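Local coordinates for protein myosin regulatory light chain (Physarum polycephalum, PDB 2BL0) that binds calcium through an EF-hand and serves as a light chain in the regulatory domain of myosin II, at residues Asp5-Cys10 with Arg32-Asn37; Glu9-Phe14 with Phe55-Phe60; Glu25-Ala30 with Thr45-Leu50; Thr70-Ser75 with Met137-Tyr142; Gly91-Ala96 with Gly127-Glu132. All coordinates share one frame; numbering follows the deposited sequence. Where two conformers were deposited one is given.

Contact 1. Residues Asp5-Cys10 with Arg32-Asn37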
# COMPACT_ATOMS: atom_id res chain seq x y z
N ASP B 5 -1.40 5.25 -11.68
CA ASP B 5 -1.46 4.11 -10.78
C ASP B 5 -1.75 4.60 -9.37
O ASP B 5 -2.50 3.96 -8.65
CB ASP B 5 -0.17 3.28 -10.80
CG ASP B 5 -0.03 2.44 -12.06
OD1 ASP B 5 -1.04 2.13 -12.73
OD2 ASP B 5 1.09 2.04 -12.46
N GLN B 6 -1.15 5.72 -8.99
CA GLN B 6 -1.36 6.28 -7.66
C GLN B 6 -2.78 6.81 -7.52
O GLN B 6 -3.38 6.69 -6.46
CB GLN B 6 -0.36 7.39 -7.35
CG GLN B 6 1.05 6.90 -7.02
CD GLN B 6 2.05 8.03 -6.91
OE1 GLN B 6 2.12 8.87 -7.80
NE2 GLN B 6 2.83 8.05 -5.84
N ILE B 7 -3.31 7.41 -8.58
CA ILE B 7 -4.69 7.89 -8.56
C ILE B 7 -5.67 6.72 -8.42
O ILE B 7 -6.59 6.76 -7.61
CB ILE B 7 -5.02 8.77 -9.81
CG1 ILE B 7 -4.20 10.07 -9.78
CG2 ILE B 7 -6.46 9.14 -9.82
CD1 ILE B 7 -4.13 10.80 -11.12
N GLN B 8 -5.45 5.65 -9.19
CA GLN B 8 -6.30 4.46 -9.06
C GLN B 8 -6.24 3.85 -7.66
O GLN B 8 -7.26 3.48 -7.08
CB GLN B 8 -5.91 3.40 -10.09
CG GLN B 8 -6.71 2.11 -9.97
CD GLN B 8 -6.35 1.11 -11.05
OE1 GLN B 8 -7.22 0.57 -11.72
NE2 GLN B 8 -5.07 0.87 -11.22
N GLU B 9 -5.04 3.75 -7.11
CA GLU B 9 -4.82 3.17 -5.80
C GLU B 9 -5.59 3.95 -4.74
O GLU B 9 -6.22 3.38 -3.86
CB GLU B 9 -3.33 3.21 -5.46
CG GLU B 9 -2.94 2.63 -4.11
CD GLU B 9 -1.46 2.70 -3.82
OE1 GLU B 9 -0.83 3.74 -4.10
OE2 GLU B 9 -0.92 1.70 -3.33
N CYS B 10 -5.47 5.27 -4.82
CA CYS B 10 -6.16 6.14 -3.91
C CYS B 10 -7.66 5.95 -4.01
O CYS B 10 -8.31 5.75 -2.99
CB CYS B 10 -5.78 7.60 -4.16
SG CYS B 10 -6.77 8.82 -3.25
N ARG B 32 -7.15 15.85 -1.72
CA ARG B 32 -6.17 16.25 -0.73
C ARG B 32 -5.17 15.13 -0.41
O ARG B 32 -4.00 15.39 -0.18
CB ARG B 32 -6.89 16.71 0.52
CG ARG B 32 -7.55 18.04 0.35
CD ARG B 32 -8.59 18.37 1.40
NE ARG B 32 -9.25 19.62 1.05
CZ ARG B 32 -10.54 19.90 1.21
NH1 ARG B 32 -11.39 19.02 1.76
NH2 ARG B 32 -11.00 21.06 0.79
N SER B 33 -5.66 13.88 -0.41
CA SER B 33 -4.83 12.72 -0.14
C SER B 33 -3.66 12.64 -1.10
O SER B 33 -2.59 12.15 -0.72
CB SER B 33 -5.66 11.42 -0.21
OG SER B 33 -6.58 11.35 0.87
N LEU B 34 -3.87 13.10 -2.34
CA LEU B 34 -2.90 13.07 -3.42
C LEU B 34 -2.20 14.42 -3.70
O LEU B 34 -1.61 14.63 -4.77
CB LEU B 34 -3.56 12.55 -4.69
CG LEU B 34 -4.00 11.07 -4.62
CD1 LEU B 34 -4.59 10.66 -5.94
CD2 LEU B 34 -2.86 10.17 -4.25
N GLY B 35 -2.27 15.35 -2.75
CA GLY B 35 -1.46 16.54 -2.80
C GLY B 35 -1.99 17.73 -3.57
O GLY B 35 -1.20 18.59 -4.00
N LYS B 36 -3.30 17.81 -3.74
CA LYS B 36 -3.93 19.01 -4.24
C LYS B 36 -4.95 19.54 -3.22
O LYS B 36 -5.72 18.79 -2.63
CB LYS B 36 -4.54 18.76 -5.61
CG LYS B 36 -3.48 18.69 -6.69
CD LYS B 36 -4.05 18.53 -8.08
CE LYS B 36 -2.91 18.18 -9.06
NZ LYS B 36 -3.23 18.51 -10.52
N ASN B 37 -4.93 20.85 -3.02
CA ASN B 37 -5.59 21.52 -1.89
C ASN B 37 -6.64 22.55 -2.33
O ASN B 37 -6.40 23.76 -2.26
CB ASN B 37 -4.55 22.27 -1.06
CG ASN B 37 -3.58 21.37 -0.33
OD1 ASN B 37 -3.77 20.16 -0.23
ND2 ASN B 37 -2.49 21.98 0.18
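Leu34 pushes its forked end against helix 4-14, where Cys10 receives most of it. The fork straddles one carbon: Cys10 CB lies 3.7 Å from Leu34 CD1, while Leu34 CD2 stays 3.9 Å from that same Cys10 CB. The sulfur is set beside the branch point, Cys10 SG being 3.8 Å from Leu34 CG; SG stands anti to the backbone N of Cys10 (chi1 171°), which carries it to this position. One helical turn earlier, Ile7 meets the same CD1 methyl from another direction, with Leu34 CD1 3.9 Å from Ile7 CG1, and the two side chains are set roughly perpendicular. Leu34 CD1 also rests on the helix backbone, 3.8 Å from Ile7 CA. Ser33 adds a light touch through its carbon, Ser33 CB lying 4.2 Å from Cys10 SG, whereas its OG is hydrogen-bonded to Ser29 O. An alanine at Leu34 would keep only CB and would probably open a gap between Ile7 and Cys10, the sulfur losing its contact with Leu34 CG. The contact is buried and apolar. It joins the entering helix 4-14 of the first EF-hand to the end of its exiting helix 27-33, and helix 57-64 closes over both, with Phe60 packed on Ile7 and Cys10 and Tyr64 OH bonded to Leu34 O.

Contact 2. Residues Glu9-Phe14 with Phe55-Phe60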
# COMPACT_ATOMS: atom_id res chain seq x y z
N GLU B 9 -5.04 3.75 -7.11
CA GLU B 9 -4.82 3.17 -5.80
C GLU B 9 -5.59 3.95 -4.74
O GLU B 9 -6.22 3.38 -3.86
CB GLU B 9 -3.33 3.21 -5.46
CG GLU B 9 -2.94 2.63 -4.11
CD GLU B 9 -1.46 2.70 -3.82
OE1 GLU B 9 -0.83 3.74 -4.10
OE2 GLU B 9 -0.92 1.70 -3.33
N CYS B 10 -5.47 5.27 -4.82
CA CYS B 10 -6.16 6.14 -3.91
C CYS B 10 -7.66 5.95 -4.01
O CYS B 10 -8.31 5.75 -2.99
CB CYS B 10 -5.78 7.60 -4.16
SG CYS B 10 -6.77 8.82 -3.25
N PHE B 11 -8.20 5.94 -5.23
CA PHE B 11 -9.63 5.76 -5.44
C PHE B 11 -10.10 4.45 -4.82
O PHE B 11 -11.11 4.43 -4.12
CB PHE B 11 -9.98 5.81 -6.92
CG PHE B 11 -11.46 5.71 -7.20
CD1 PHE B 11 -12.25 6.87 -7.28
CD2 PHE B 11 -12.05 4.49 -7.39
CE1 PHE B 11 -13.60 6.79 -7.52
CE2 PHE B 11 -13.39 4.39 -7.64
CZ PHE B 11 -14.17 5.53 -7.71
N GLN B 12 -9.36 3.39 -5.06
CA GLN B 12 -9.74 2.07 -4.56
C GLN B 12 -9.76 2.04 -3.03
O GLN B 12 -10.57 1.34 -2.44
CB GLN B 12 -8.80 0.99 -5.10
CG GLN B 12 -8.94 0.81 -6.59
CD GLN B 12 -8.03 -0.25 -7.17
OE1 GLN B 12 -8.37 -0.84 -8.19
NE2 GLN B 12 -6.89 -0.51 -6.53
N ILE B 13 -8.87 2.79 -2.40
CA ILE B 13 -8.84 2.87 -0.94
C ILE B 13 -10.10 3.55 -0.40
O ILE B 13 -10.66 3.10 0.59
CB ILE B 13 -7.53 3.55 -0.45
CG1 ILE B 13 -6.34 2.58 -0.60
CG2 ILE B 13 -7.63 4.00 0.99
CD1 ILE B 13 -5.02 3.25 -0.52
N PHE B 14 -10.55 4.61 -1.08
CA PHE B 14 -11.78 5.30 -0.72
C PHE B 14 -13.03 4.48 -1.04
O PHE B 14 -14.04 4.61 -0.36
CB PHE B 14 -11.86 6.66 -1.41
CG PHE B 14 -11.12 7.75 -0.68
CD1 PHE B 14 -9.75 7.90 -0.81
CD2 PHE B 14 -11.82 8.62 0.14
CE1 PHE B 14 -9.07 8.91 -0.10
CE2 PHE B 14 -11.16 9.60 0.85
CZ PHE B 14 -9.79 9.75 0.74
N PHE B 55 -18.90 9.82 -7.48
CA PHE B 55 -18.04 9.91 -8.66
C PHE B 55 -17.26 8.62 -8.88
O PHE B 55 -17.00 7.88 -7.94
CB PHE B 55 -17.08 11.11 -8.56
CG PHE B 55 -16.12 11.05 -7.39
CD1 PHE B 55 -16.51 11.49 -6.13
CD2 PHE B 55 -14.83 10.57 -7.56
CE1 PHE B 55 -15.59 11.45 -5.05
CE2 PHE B 55 -13.92 10.52 -6.49
CZ PHE B 55 -14.32 10.95 -5.24
N ASP B 56 -16.90 8.37 -10.12
CA ASP B 56 -16.10 7.19 -10.50
C ASP B 56 -14.65 7.56 -10.76
O ASP B 56 -14.26 8.72 -10.65
CB ASP B 56 -16.74 6.41 -11.67
CG ASP B 56 -16.78 7.18 -12.98
OD1 ASP B 56 -16.12 8.22 -13.15
OD2 ASP B 56 -17.45 6.76 -13.96
N LEU B 57 -13.84 6.57 -11.10
CA LEU B 57 -12.40 6.76 -11.23
C LEU B 57 -12.06 7.71 -12.37
O LEU B 57 -11.21 8.57 -12.21
CB LEU B 57 -11.69 5.43 -11.45
CG LEU B 57 -10.19 5.50 -11.76
CD1 LEU B 57 -9.43 6.16 -10.61
CD2 LEU B 57 -9.64 4.12 -12.08
N ALA B 58 -12.74 7.57 -13.50
CA ALA B 58 -12.50 8.41 -14.68
C ALA B 58 -12.71 9.87 -14.32
O ALA B 58 -11.91 10.71 -14.68
CB ALA B 58 -13.40 8.01 -15.85
N THR B 59 -13.78 10.13 -13.58
CA THR B 59 -14.07 11.47 -13.07
C THR B 59 -13.00 11.98 -12.11
O THR B 59 -12.49 13.10 -12.23
CB THR B 59 -15.45 11.46 -12.42
OG1 THR B 59 -16.46 11.31 -13.45
CG2 THR B 59 -15.76 12.78 -11.73
N PHE B 60 -12.61 11.14 -11.16
CA PHE B 60 -11.61 11.51 -10.19
C PHE B 60 -10.33 11.91 -10.91
O PHE B 60 -9.72 12.91 -10.55
CB PHE B 60 -11.34 10.33 -9.27
CG PHE B 60 -10.36 10.61 -8.16
CD1 PHE B 60 -10.46 11.76 -7.36
CD2 PHE B 60 -9.37 9.70 -7.87
CE1 PHE B 60 -9.57 11.95 -6.32
CE2 PHE B 60 -8.50 9.91 -6.83
CZ PHE B 60 -8.60 11.03 -6.06
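Asp56 OD1 accepts from Thr59 N at 3.1 Å, an N-cap bond on helix 57-64 that is nearly straight (163° at the hydrogen) and approaches in line with CG-OD1, and the backbone of this same aspartate abuts the Phe11 ring. Phe11 CE1 comes within 3.5 Å of Asp56 C. With its CG anti to the backbone N (chi1 -177°), Phe11 leaves helix 4-14 toward the start of helix 57-64. Leu57 covers one face of the ring: its N lies above that face, and Leu57 CB makes a CH-pi contact 4.2 Å from the Phe11 ring centroid. Its CD1 methyl meets the root of the side chain, Leu57 CD1 lying 3.7 Å from Phe11 CB. At the edge, near the ring plane, sits Phe55 O, 3.6 Å from Phe11 CE1. The Phe55 ring meets Phe11 obliquely, planes at 70°. Phe60 passes Phe11 in the opposite direction, its CD2 near the ring plane and 4.1 Å from Phe11 CB. Toward its far end, Phe60 CZ lies 4.0 Å from Cys10 SG, an oblique sulfur-aromatic contact. Val22 of strand 22-23 packs on both Phe11 and Phe55, and Leu27 adds to the wall beside Phe55. Phe11 lies just ahead of the calcium loop, its side chain about 7 Å from the bound ion. An entering helix of one hand packed through an aromatic cluster on the exiting helix of its partner is characteristic of a paired EF-hand lobe.

Contact 3. Residues Glu25-Ala30 with Thr45-Leu50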
# COMPACT_ATOMS: atom_id res chain seq x y z
N GLU B 25 -19.07 13.54 -1.07
CA GLU B 25 -18.61 14.13 0.18
C GLU B 25 -17.18 13.79 0.52
O GLU B 25 -16.57 14.43 1.38
CB GLU B 25 -19.51 13.70 1.35
CG GLU B 25 -20.97 14.08 1.18
CD GLU B 25 -21.20 15.58 1.00
OE1 GLU B 25 -22.23 15.94 0.37
OE2 GLU B 25 -20.38 16.39 1.48
N GLU B 26 -16.64 12.78 -0.16
CA GLU B 26 -15.24 12.43 -0.01
C GLU B 26 -14.31 12.94 -1.11
O GLU B 26 -13.12 12.67 -1.06
CB GLU B 26 -15.10 10.91 0.06
CG GLU B 26 -15.88 10.26 1.19
CD GLU B 26 -15.27 10.52 2.55
OE1 GLU B 26 -14.10 10.95 2.61
OE2 GLU B 26 -15.98 10.30 3.57
N LEU B 27 -14.82 13.67 -2.09
CA LEU B 27 -13.98 14.15 -3.18
C LEU B 27 -12.86 15.03 -2.66
O LEU B 27 -11.73 14.86 -3.05
CB LEU B 27 -14.83 14.91 -4.22
CG LEU B 27 -14.08 15.48 -5.44
CD1 LEU B 27 -13.32 14.42 -6.23
CD2 LEU B 27 -15.05 16.22 -6.35
N GLY B 28 -13.17 15.98 -1.78
CA GLY B 28 -12.14 16.82 -1.21
C GLY B 28 -11.04 16.01 -0.55
O GLY B 28 -9.86 16.23 -0.81
N SER B 29 -11.43 15.07 0.31
CA SER B 29 -10.48 14.21 1.02
C SER B 29 -9.58 13.43 0.08
O SER B 29 -8.38 13.32 0.30
CB SER B 29 -11.23 13.24 1.94
OG SER B 29 -11.87 13.99 2.96
N ALA B 30 -10.17 12.90 -0.98
CA ALA B 30 -9.44 12.12 -1.98
C ALA B 30 -8.44 12.98 -2.76
O ALA B 30 -7.29 12.57 -2.97
CB ALA B 30 -10.43 11.40 -2.91
N THR B 45 -17.52 24.59 -6.32
CA THR B 45 -17.72 24.78 -7.76
C THR B 45 -17.57 23.46 -8.50
O THR B 45 -18.40 23.10 -9.36
CB THR B 45 -16.75 25.82 -8.29
OG1 THR B 45 -17.04 27.07 -7.65
CG2 THR B 45 -16.93 26.05 -9.78
N ILE B 46 -16.53 22.70 -8.14
CA ILE B 46 -16.29 21.40 -8.76
C ILE B 46 -17.46 20.45 -8.49
O ILE B 46 -18.01 19.85 -9.41
CB ILE B 46 -14.97 20.78 -8.28
CG1 ILE B 46 -13.79 21.63 -8.74
CG2 ILE B 46 -14.84 19.35 -8.85
CD1 ILE B 46 -12.46 21.32 -8.01
N LYS B 47 -17.86 20.33 -7.22
CA LYS B 47 -19.01 19.49 -6.88
C LYS B 47 -20.28 19.89 -7.64
O LYS B 47 -21.04 19.04 -8.09
CB LYS B 47 -19.25 19.52 -5.36
CG LYS B 47 -18.22 18.70 -4.58
CD LYS B 47 -18.22 18.93 -3.09
CE LYS B 47 -19.38 18.24 -2.38
NZ LYS B 47 -19.61 18.85 -1.01
N GLY B 48 -20.52 21.19 -7.78
CA GLY B 48 -21.72 21.66 -8.44
C GLY B 48 -21.69 21.26 -9.91
O GLY B 48 -22.74 20.91 -10.50
N GLN B 49 -20.50 21.34 -10.51
CA GLN B 49 -20.35 20.98 -11.92
C GLN B 49 -20.59 19.50 -12.13
O GLN B 49 -21.19 19.10 -13.13
CB GLN B 49 -18.99 21.43 -12.47
CG GLN B 49 -18.92 22.93 -12.72
CD GLN B 49 -17.60 23.37 -13.33
OE1 GLN B 49 -16.63 22.58 -13.28
NE2 GLN B 49 -17.52 24.51 -13.89
N LEU B 50 -20.17 18.67 -11.18
CA LEU B 50 -20.40 17.24 -11.28
C LEU B 50 -21.89 16.89 -11.16
O LEU B 50 -22.33 15.92 -11.77
CB LEU B 50 -19.57 16.48 -10.23
CG LEU B 50 -18.06 16.59 -10.40
CD1 LEU B 50 -17.37 15.77 -9.34
CD2 LEU B 50 -17.62 16.15 -11.80
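Glu25 and Lys47 meet first, at the solvent-facing border of the contact. The glutamate starts away from helix 40-50, but its chain bends at chi2 (-58°), and the carboxylate ends up facing the lysine. Lys47 also bends, at chi3 (76°), and its side chain crosses that of Glu25 at about a right angle. The result is a long salt bridge, Glu25 OE2 lying 3.6 Å from Lys47 NZ. The other oxygen, Glu25 OE1, stands further off, 4.2 Å from Lys47 NZ. The pairing is loose and lopsided, and in so exposed a place it is likely to be weakened by water. Glu26, the next residue, fills the twelfth position of the EF-hand loop and is a predicted calcium ligand; here the loop runs into the exiting helix 27-33 of the first hand, which faces the entering helix 40-50 of the second helix-loop-helix unit. Leu27 makes the apolar bridge; its CG, anti to the backbone N, leads the branch toward helix 40-50. A single methyl does the touching. Leu27 CD2 meets Leu50 CD1 tip to tip at 3.8 Å, and the same Leu27 CD2 lies 4.0 Å from Ile46 CG2, the isoleucine set across the leucine. Lys47 lends its aliphatic part more loosely, Lys47 CG standing 4.4 Å from Leu27 CD2. Helix 57-64 adds Phe60 against Leu27, Val63 against Ile46 and Thr59 against Leu50. Further along, Ala30 turns to Phe14 and Phe60 instead.

Contact 4. Residues Thr70-Ser75 with Met137-Tyr142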
# COMPACT_ATOMS: atom_id res chain seq x y z
N THR B 70 -1.19 22.84 -5.53
CA THR B 70 -0.40 21.99 -4.65
C THR B 70 0.06 22.81 -3.43
O THR B 70 -0.06 24.02 -3.43
CB THR B 70 0.81 21.40 -5.38
OG1 THR B 70 1.64 22.45 -5.85
CG2 THR B 70 0.39 20.63 -6.65
N PRO B 71 0.54 22.15 -2.39
CA PRO B 71 0.98 22.87 -1.19
C PRO B 71 2.08 23.93 -1.45
O PRO B 71 1.99 25.01 -0.88
CB PRO B 71 1.45 21.75 -0.26
CG PRO B 71 0.67 20.56 -0.71
CD PRO B 71 0.63 20.69 -2.20
N THR B 72 3.08 23.66 -2.29
CA THR B 72 4.10 24.70 -2.55
C THR B 72 3.51 25.94 -3.23
O THR B 72 4.01 27.05 -3.04
CB THR B 72 5.29 24.21 -3.39
OG1 THR B 72 4.81 23.59 -4.59
CG2 THR B 72 6.05 23.13 -2.67
N GLU B 73 2.47 25.75 -4.03
CA GLU B 73 1.81 26.87 -4.69
C GLU B 73 1.07 27.75 -3.69
O GLU B 73 0.60 28.84 -4.05
CB GLU B 73 0.82 26.38 -5.74
CG GLU B 73 1.46 25.78 -6.97
CD GLU B 73 0.43 25.23 -7.92
OE1 GLU B 73 -0.11 25.99 -8.75
OE2 GLU B 73 0.14 24.03 -7.83
N GLN B 74 0.92 27.28 -2.44
CA GLN B 74 0.26 28.06 -1.39
C GLN B 74 1.21 28.72 -0.40
O GLN B 74 0.77 29.48 0.45
CB GLN B 74 -0.76 27.19 -0.65
CG GLN B 74 -1.87 26.70 -1.57
CD GLN B 74 -2.80 25.70 -0.93
OE1 GLN B 74 -2.35 24.79 -0.22
NE2 GLN B 74 -4.11 25.85 -1.19
N SER B 75 2.51 28.44 -0.50
CA SER B 75 3.49 28.95 0.48
C SER B 75 3.50 30.46 0.61
O SER B 75 3.50 31.01 1.72
CB SER B 75 4.89 28.50 0.09
OG SER B 75 4.94 27.09 0.00
N MET B 137 5.66 22.65 7.65
CA MET B 137 5.01 21.39 7.96
C MET B 137 3.84 21.15 7.00
O MET B 137 3.68 20.06 6.47
CB MET B 137 4.54 21.38 9.43
CG MET B 137 3.82 20.11 9.86
SD MET B 137 3.05 20.21 11.49
CE MET B 137 1.50 20.93 11.12
N LEU B 138 3.02 22.16 6.75
CA LEU B 138 1.89 22.01 5.84
C LEU B 138 2.28 21.71 4.39
O LEU B 138 1.55 21.00 3.70
CB LEU B 138 0.98 23.23 5.87
CG LEU B 138 0.32 23.55 7.21
CD1 LEU B 138 -0.70 24.66 7.01
CD2 LEU B 138 -0.35 22.33 7.82
N VAL B 139 3.40 22.26 3.95
CA VAL B 139 3.82 22.14 2.57
C VAL B 139 4.63 20.86 2.33
O VAL B 139 4.45 20.19 1.30
CB VAL B 139 4.63 23.39 2.14
CG1 VAL B 139 5.22 23.21 0.73
CG2 VAL B 139 3.77 24.64 2.22
N THR B 140 5.51 20.51 3.27
CA THR B 140 6.48 19.42 3.08
C THR B 140 6.10 18.12 3.77
O THR B 140 6.65 17.07 3.44
CB THR B 140 7.89 19.85 3.54
OG1 THR B 140 7.91 20.03 4.96
CG2 THR B 140 8.26 21.21 2.96
N GLY B 141 5.16 18.18 4.71
CA GLY B 141 4.77 17.03 5.50
C GLY B 141 4.03 15.98 4.68
O GLY B 141 3.33 16.30 3.74
N TYR B 142 4.21 14.72 5.05
CA TYR B 142 3.51 13.60 4.41
C TYR B 142 3.45 13.70 2.89
O TYR B 142 2.36 13.73 2.31
CB TYR B 142 2.12 13.42 5.03
CG TYR B 142 2.20 13.14 6.51
CD1 TYR B 142 2.56 11.87 6.98
CD2 TYR B 142 1.96 14.14 7.44
CE1 TYR B 142 2.68 11.61 8.33
CE2 TYR B 142 2.07 13.89 8.81
CZ TYR B 142 2.43 12.61 9.24
OH TYR B 142 2.53 12.37 10.59
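Val139 of helix 131-140, the exiting helix of the last EF-hand, faces Pro71 and its neighbours in the linker that leads into helix 75-85. Beneath it the backbone Val139 CA lies 3.7 Å from Pro71 CB; Val139 CB itself stays further off and forks. CG1, anti to the backbone N (chi1 174°), runs to Thr72: Val139 CG1 is 3.5 Å from Thr72 CG2 and 3.7 Å from Thr72 N, the side chains roughly perpendicular. CG2 takes the more polar side, with Ser75 OG at 3.5 Å from Val139 CG2 and Pro71 O at 3.6 Å from it, both plain packing. Met78 of helix 75-85 also touches this valine. The turn that carries these partners is pinned from within: Glu73 OE2 accepts from Thr70 N at 2.9 Å and also from Thr70 OG1, its anti lone pair going to the hydroxyl while the amide comes from above the carboxylate plane. On the helix side, Leu138 O accepts a hydrogen bond from a basic side chain of another protein's chain. Thr72 O, too, takes two donors, Ser75 N and Ser75 OG, which approach from the same face of its plane, the hydroxyl at 3.2 Å from Thr72 O.

Contact 5. Residues Gly91-Ala96 with Gly127-Glu132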
# COMPACT_ATOMS: atom_id res chain seq x y z
N GLY B 91 8.41 36.48 13.79
CA GLY B 91 8.13 35.24 13.09
C GLY B 91 7.22 34.31 13.86
O GLY B 91 7.16 33.12 13.55
N THR B 92 6.54 34.82 14.89
CA THR B 92 5.66 33.99 15.71
C THR B 92 4.22 34.51 15.69
O THR B 92 3.95 35.67 15.35
CB THR B 92 6.17 33.85 17.18
OG1 THR B 92 6.06 35.10 17.88
CG2 THR B 92 7.64 33.49 17.24
N ILE B 93 3.32 33.60 16.03
CA ILE B 93 1.95 33.90 16.35
C ILE B 93 1.61 33.07 17.61
O ILE B 93 2.21 32.03 17.85
CB ILE B 93 1.05 33.53 15.14
CG1 ILE B 93 -0.34 34.18 15.28
CG2 ILE B 93 1.04 32.02 14.90
CD1 ILE B 93 -1.47 33.29 15.02
N GLN B 94 0.70 33.57 18.43
CA GLN B 94 0.27 32.78 19.58
C GLN B 94 -0.57 31.60 19.11
O GLN B 94 -1.47 31.76 18.29
CB GLN B 94 -0.50 33.68 20.55
CG GLN B 94 0.37 34.78 21.17
CD GLN B 94 1.55 34.23 21.95
OE1 GLN B 94 2.70 34.32 21.50
NE2 GLN B 94 1.27 33.67 23.15
N GLU B 95 -0.27 30.40 19.60
CA GLU B 95 -1.08 29.24 19.21
C GLU B 95 -2.57 29.48 19.48
O GLU B 95 -3.40 29.05 18.71
CB GLU B 95 -0.66 27.95 19.86
CG GLU B 95 -1.40 26.76 19.25
CD GLU B 95 -0.94 25.44 19.79
OE1 GLU B 95 -1.69 24.80 20.54
OE2 GLU B 95 0.18 25.04 19.43
N ALA B 96 -2.90 30.18 20.56
CA ALA B 96 -4.30 30.45 20.86
C ALA B 96 -4.98 31.23 19.75
O ALA B 96 -6.14 30.97 19.45
CB ALA B 96 -4.45 31.21 22.15
N GLY B 127 3.62 30.68 24.85
CA GLY B 127 2.51 30.26 24.02
C GLY B 127 2.66 30.59 22.55
O GLY B 127 1.66 30.56 21.83
N ALA B 128 3.88 30.87 22.11
CA ALA B 128 4.17 31.29 20.73
C ALA B 128 4.57 30.10 19.87
O ALA B 128 5.23 29.17 20.33
CB ALA B 128 5.31 32.33 20.72
N ILE B 129 4.20 30.16 18.59
CA ILE B 129 4.62 29.17 17.61
C ILE B 129 5.29 29.89 16.45
O ILE B 129 4.95 31.02 16.14
CB ILE B 129 3.45 28.29 17.11
CG1 ILE B 129 2.42 29.11 16.35
CG2 ILE B 129 2.79 27.57 18.27
CD1 ILE B 129 2.51 28.98 14.87
N ASN B 130 6.24 29.22 15.82
CA ASN B 130 6.92 29.79 14.67
C ASN B 130 6.11 29.44 13.44
O ASN B 130 6.02 28.26 13.07
CB ASN B 130 8.34 29.24 14.57
CG ASN B 130 9.12 29.83 13.41
OD1 ASN B 130 8.85 29.51 12.27
ND2 ASN B 130 10.13 30.68 13.71
N TYR B 131 5.51 30.45 12.81
CA TYR B 131 4.55 30.18 11.75
C TYR B 131 5.20 29.71 10.46
O TYR B 131 4.60 28.95 9.75
CB TYR B 131 3.57 31.35 11.53
CG TYR B 131 4.19 32.69 11.24
CD1 TYR B 131 4.84 32.95 10.05
CD2 TYR B 131 4.12 33.72 12.18
CE1 TYR B 131 5.41 34.20 9.78
CE2 TYR B 131 4.69 34.97 11.93
CZ TYR B 131 5.33 35.20 10.72
OH TYR B 131 5.89 36.43 10.48
N GLU B 132 6.42 30.14 10.14
CA GLU B 132 7.10 29.56 8.98
C GLU B 132 7.34 28.05 9.14
O GLU B 132 7.22 27.29 8.16
CB GLU B 132 8.41 30.28 8.69
CG GLU B 132 8.99 29.92 7.32
CD GLU B 132 9.78 28.62 7.28
OE1 GLU B 132 10.37 28.23 8.32
OE2 GLU B 132 9.83 27.97 6.19
O HOH W 1 8.13 32.15 11.30
O HOH W 2 -1.00 30.66 22.81
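Strands 92-94 and 128-130 run antiparallel, with Ile93 facing Ile129 as the hydrogen-bonded pair and outer bonds from Tyr131 N to Gly91 O and from Glu95 N to Gly127 O. Of the central bonds, Ile129 N to Ile93 O is 2.8 Å long. Ile93 N to Ile129 O measures 3.1 Å. This is the short two-stranded sheet that couples the loops of paired EF-hands. Ile93 and Ile129 lie side by side on one face, and the fit is tight: Ile93 CG2 comes to 3.4 Å from Ile129 CD1. On Ile129's other branch, Ile129 CG2 meets Glu95 CB at 3.8 Å. Thr92, an inferred calcium ligand, and Asn130 share the other face; Asn130 OD1 caps Ser133 N. Tyr131 CG sits between its backbone N and carbonyl carbon (chi1 55°), which starts the ring back over the Gly91 peptide; Gly91 O lies 3.4 Å above the ring plane, toward the rim. The Tyr131 hydroxyl goes on to bond Asp86 OD2, which Gly91 N also reaches, and Phe82 meets the ring nearly parallel. An alanine at Tyr131 would keep the backbone bond to Gly91 but would probably uncover that peptide and deprive Asp86, an inferred calcium ligand, of its hydroxyl partner. At one end of the sheet a water links Gly91 O with Glu132 N; at the other, a second water donates to Gly127 O at 2.8 Å and accepts from Ala96 N.

How the contacts relate
Contacts 1, 2 and 3 form one lobe. Contacts 1 and 2 share Cys10 and lie about 9 Å apart between centres, and contact 3 is nested in the loop that contact 2 closes, Phe60 CE1 meeting Ala30 CB at 3.6 Å. Their calcium ion lies nearest contact 2 of the three, about 7 Å from the Phe11 side chain of contact 2, against about 12 Å from that of Glu25 in contact 3. Contact 4 touches contact 1, where Asn37 ND2 and Gln74 OE1 probably share a hydrogen bond (2.8 Å). Contact 5 sits in the other lobe, inside the loop closed by contact 4, at the inferred second calcium site; its centre is about 38 Å from that of contact 2.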